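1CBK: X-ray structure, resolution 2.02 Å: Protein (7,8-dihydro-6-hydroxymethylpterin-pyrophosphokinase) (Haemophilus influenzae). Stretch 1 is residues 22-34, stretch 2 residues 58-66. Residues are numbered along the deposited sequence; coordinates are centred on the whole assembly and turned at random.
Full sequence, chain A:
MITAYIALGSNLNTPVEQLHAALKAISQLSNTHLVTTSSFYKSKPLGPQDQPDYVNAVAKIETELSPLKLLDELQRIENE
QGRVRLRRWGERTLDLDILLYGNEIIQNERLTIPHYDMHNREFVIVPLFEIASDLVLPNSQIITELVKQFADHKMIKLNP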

# COMPACT_ATOMS: atom_id res chain seq x y z
N ALA A 22 21.92 -9.58 5.35
CA ALA A 22 20.72 -10.33 4.96
C ALA A 22 20.91 -11.06 3.61
O ALA A 22 20.45 -12.19 3.44
CB ALA A 22 19.51 -9.41 4.93
N LEU A 23 21.58 -10.40 2.67
CA LEU A 23 21.85 -10.97 1.36
C LEU A 23 22.79 -12.18 1.47
O LEU A 23 22.58 -13.20 0.80
CB LEU A 23 22.40 -9.89 0.42
CG LEU A 23 21.28 -8.91 0.03
CD1 LEU A 23 21.85 -7.62 -0.51
CD2 LEU A 23 20.36 -9.53 -1.01
N LYS A 24 23.79 -12.08 2.34
CA LYS A 24 24.71 -13.18 2.58
C LYS A 24 23.90 -14.35 3.15
O LYS A 24 24.02 -15.48 2.67
CB LYS A 24 25.80 -12.74 3.57
CG LYS A 24 26.76 -13.85 4.06
CD LYS A 24 27.80 -13.23 5.00
CE LYS A 24 28.78 -14.25 5.55
NZ LYS A 24 30.02 -13.59 6.11
N ALA A 25 23.08 -14.10 4.16
CA ALA A 25 22.27 -15.16 4.74
C ALA A 25 21.33 -15.82 3.70
O ALA A 25 21.21 -17.05 3.67
CB ALA A 25 21.47 -14.64 5.93
N ILE A 26 20.66 -15.01 2.87
CA ILE A 26 19.76 -15.52 1.82
C ILE A 26 20.57 -16.39 0.83
O ILE A 26 20.13 -17.49 0.46
CB ILE A 26 19.05 -14.36 1.06
CG1 ILE A 26 18.00 -13.68 1.94
CG2 ILE A 26 18.40 -14.89 -0.20
CD1 ILE A 26 17.51 -12.31 1.41
N SER A 27 21.76 -15.93 0.46
CA SER A 27 22.60 -16.68 -0.47
C SER A 27 23.02 -18.07 0.09
O SER A 27 23.31 -18.99 -0.70
CB SER A 27 23.85 -15.87 -0.84
OG SER A 27 24.78 -15.88 0.23
N GLN A 28 23.04 -18.22 1.41
CA GLN A 28 23.44 -19.46 2.08
C GLN A 28 22.29 -20.45 2.39
O GLN A 28 22.52 -21.51 2.95
CB GLN A 28 24.20 -19.14 3.38
CG GLN A 28 25.52 -18.40 3.14
CD GLN A 28 26.24 -18.03 4.43
OE1 GLN A 28 25.61 -17.82 5.47
NE2 GLN A 28 27.55 -17.88 4.36
N LEU A 29 21.07 -20.09 2.05
CA LEU A 29 19.92 -20.96 2.28
C LEU A 29 20.00 -22.25 1.46
O LEU A 29 20.40 -22.25 0.30
CB LEU A 29 18.61 -20.21 1.93
CG LEU A 29 18.17 -19.08 2.85
CD1 LEU A 29 16.90 -18.44 2.30
CD2 LEU A 29 17.97 -19.60 4.27
N SER A 30 19.63 -23.36 2.07
CA SER A 30 19.63 -24.64 1.37
C SER A 30 18.65 -24.53 0.21
O SER A 30 17.64 -23.82 0.31
CB SER A 30 19.11 -25.76 2.27
OG SER A 30 19.93 -25.92 3.41
N ASN A 31 18.98 -25.20 -0.89
CA ASN A 31 18.13 -25.28 -2.07
C ASN A 31 17.73 -23.93 -2.62
O ASN A 31 16.66 -23.82 -3.23
CB ASN A 31 16.89 -26.12 -1.75
CG ASN A 31 17.23 -27.57 -1.47
OD1 ASN A 31 18.12 -28.13 -2.10
ND2 ASN A 31 16.54 -28.17 -0.51
N THR A 32 18.62 -22.96 -2.49
CA THR A 32 18.35 -21.60 -2.94
C THR A 32 19.65 -21.04 -3.49
O THR A 32 20.73 -21.34 -2.99
CB THR A 32 17.85 -20.75 -1.76
OG1 THR A 32 16.76 -21.43 -1.12
CG2 THR A 32 17.42 -19.35 -2.21
N HIS A 33 19.53 -20.29 -4.58
CA HIS A 33 20.67 -19.66 -5.23
C HIS A 33 20.32 -18.19 -5.43
O HIS A 33 19.28 -17.89 -6.00
CB HIS A 33 20.94 -20.30 -6.60
CG HIS A 33 21.97 -19.58 -7.42
ND1 HIS A 33 23.23 -19.30 -6.94
CD2 HIS A 33 21.90 -19.02 -8.65
CE1 HIS A 33 23.90 -18.59 -7.83
NE2 HIS A 33 23.12 -18.40 -8.88
N LEU A 34 21.16 -17.30 -4.92
CA LEU A 34 20.97 -15.86 -5.09
C LEU A 34 21.48 -15.53 -6.48
O LEU A 34 22.68 -15.64 -6.74
CB LEU A 34 21.77 -15.06 -4.04
CG LEU A 34 21.79 -13.52 -4.13
CD1 LEU A 34 20.35 -13.02 -4.00
CD2 LEU A 34 22.65 -12.93 -3.00
N VAL A 58 16.26 -5.12 -3.98
CA VAL A 58 15.42 -6.26 -4.37
C VAL A 58 16.41 -7.31 -4.85
O VAL A 58 17.33 -7.00 -5.62
CB VAL A 58 14.41 -5.93 -5.55
CG1 VAL A 58 13.64 -7.20 -5.97
CG2 VAL A 58 13.38 -4.86 -5.10
N ALA A 59 16.24 -8.54 -4.36
CA ALA A 59 17.10 -9.66 -4.73
C ALA A 59 16.31 -10.71 -5.52
O ALA A 59 15.11 -10.92 -5.27
CB ALA A 59 17.70 -10.30 -3.47
N LYS A 60 16.97 -11.34 -6.48
CA LYS A 60 16.35 -12.38 -7.29
C LYS A 60 16.95 -13.70 -6.90
O LYS A 60 18.19 -13.83 -6.85
CB LYS A 60 16.63 -12.11 -8.77
CG LYS A 60 16.10 -13.17 -9.75
CD LYS A 60 16.54 -12.85 -11.20
CE LYS A 60 16.08 -13.92 -12.16
NZ LYS A 60 16.42 -13.57 -13.58
N ILE A 61 16.11 -14.68 -6.57
CA ILE A 61 16.61 -16.00 -6.19
C ILE A 61 15.91 -17.11 -6.99
O ILE A 61 14.85 -16.89 -7.54
CB ILE A 61 16.40 -16.34 -4.67
CG1 ILE A 61 14.91 -16.33 -4.31
CG2 ILE A 61 17.24 -15.41 -3.76
CD1 ILE A 61 14.62 -16.91 -2.93
N GLU A 62 16.54 -18.30 -7.02
CA GLU A 62 16.02 -19.50 -7.68
C GLU A 62 15.99 -20.44 -6.51
O GLU A 62 17.03 -20.68 -5.88
CB GLU A 62 16.97 -20.00 -8.76
CG GLU A 62 17.03 -19.05 -9.97
CD GLU A 62 18.09 -19.40 -11.04
OE1 GLU A 62 18.95 -20.29 -10.82
OE2 GLU A 62 18.05 -18.74 -12.11
N THR A 63 14.81 -20.91 -6.13
CA THR A 63 14.69 -21.77 -4.98
C THR A 63 13.76 -22.95 -5.19
O THR A 63 12.87 -22.93 -6.07
CB THR A 63 14.22 -20.94 -3.74
OG1 THR A 63 14.29 -21.74 -2.56
CG2 THR A 63 12.79 -20.47 -3.91
N GLU A 64 13.96 -23.98 -4.37
CA GLU A 64 13.12 -25.16 -4.39
C GLU A 64 12.33 -25.19 -3.08
O GLU A 64 11.56 -26.12 -2.85
CB GLU A 64 13.94 -26.43 -4.59
CG GLU A 64 14.65 -26.41 -5.96
CD GLU A 64 15.25 -27.76 -6.37
OE1 GLU A 64 15.23 -28.71 -5.55
OE2 GLU A 64 15.74 -27.86 -7.51
N LEU A 65 12.52 -24.16 -2.25
CA LEU A 65 11.77 -24.06 -1.00
C LEU A 65 10.33 -23.67 -1.35
O LEU A 65 10.10 -22.91 -2.29
CB LEU A 65 12.37 -22.97 -0.06
CG LEU A 65 13.81 -23.11 0.50
CD1 LEU A 65 14.21 -21.87 1.32
CD2 LEU A 65 13.93 -24.36 1.34
N SER A 66 9.37 -24.24 -0.62
CA SER A 66 7.95 -23.93 -0.83
C SER A 66 7.75 -22.49 -0.31
O SER A 66 8.61 -21.95 0.40
CB SER A 66 7.08 -24.91 -0.04
OG SER A 66 7.13 -24.62 1.34

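The apolar centre of the contact lies where the helix of stretch 1 and the short strand that follows its turn both meet the strand 58-63. Ile61 is its hub: buried, with chi1 at p, it receives Ile26 from the helix (CG2 of Ile26 to CG2 of Ile61, 3.8 Å), Leu34 from the neighbouring strand (CD1 of Leu34 to CG2 of Ile61, 3.9 Å) and the methyl of Thr32 (CG2 of Thr32 to CD1 of Ile61, 3.8 Å). Two residues earlier, Ala59 points toward stretch 1, and its single methyl is met by Leu23 (CD2 of Leu23 to CB of Ala59, 3.7 Å) and by Leu34 (CD1 of Leu34 to CB of Ala59, 3.8 Å). Leu23 and Ile26, one helical turn apart, thus reach the same strand; the CB of Leu23 points sideways, but its m,t rotamer brings the end of the side chain nearer. At the other end of the patch Leu65 closes over the turn, its CD2 lying 3.9 Å from O of Ser30 and its CD1 4.5 Å from CD1 of Leu29 and 3.6 Å from OG1 of Thr32.

The backbones join as an antiparallel pair, with strand axes 4.7 Å apart at closest approach and an angle of 157° between their directions. His33 and Glu62 form the hydrogen-bonded pair: N of His33 donates to O of Glu62 at 2.8 Å, and N of Glu62 to O of His33 at 3.0 Å. The flanking pairs, Thr32 with Thr63 and Leu34 with Ile61, send their side chains to the face that carries the apolar cluster. On the reverse face the exposed His33 and the partly exposed Glu62 lie side by side, OE1 of Glu62 near the ring plane at the edge, 3.9 Å from CD2 of His33.

The polar edge gathers at the type II turn from Leu29 to Thr32. Asn31, with phi/psi of 54/34, presents its carbonyl to the other stretch, and N of Glu64 donates to O of Asn31 at 2.9 Å, continuing the ladder past the strand's end. The two threonine hydroxyls meet beside it, OG1 of Thr32 lying 2.9 Å from OG1 of Thr63. Threonine suits both positions: OG1 of Thr32 also donates to O of Ser30 at 2.9 Å, steadying the turn, while OG1 of Thr63 accepts from N of Leu65 at 3.0 Å. Together the two stretches bury 554 Å².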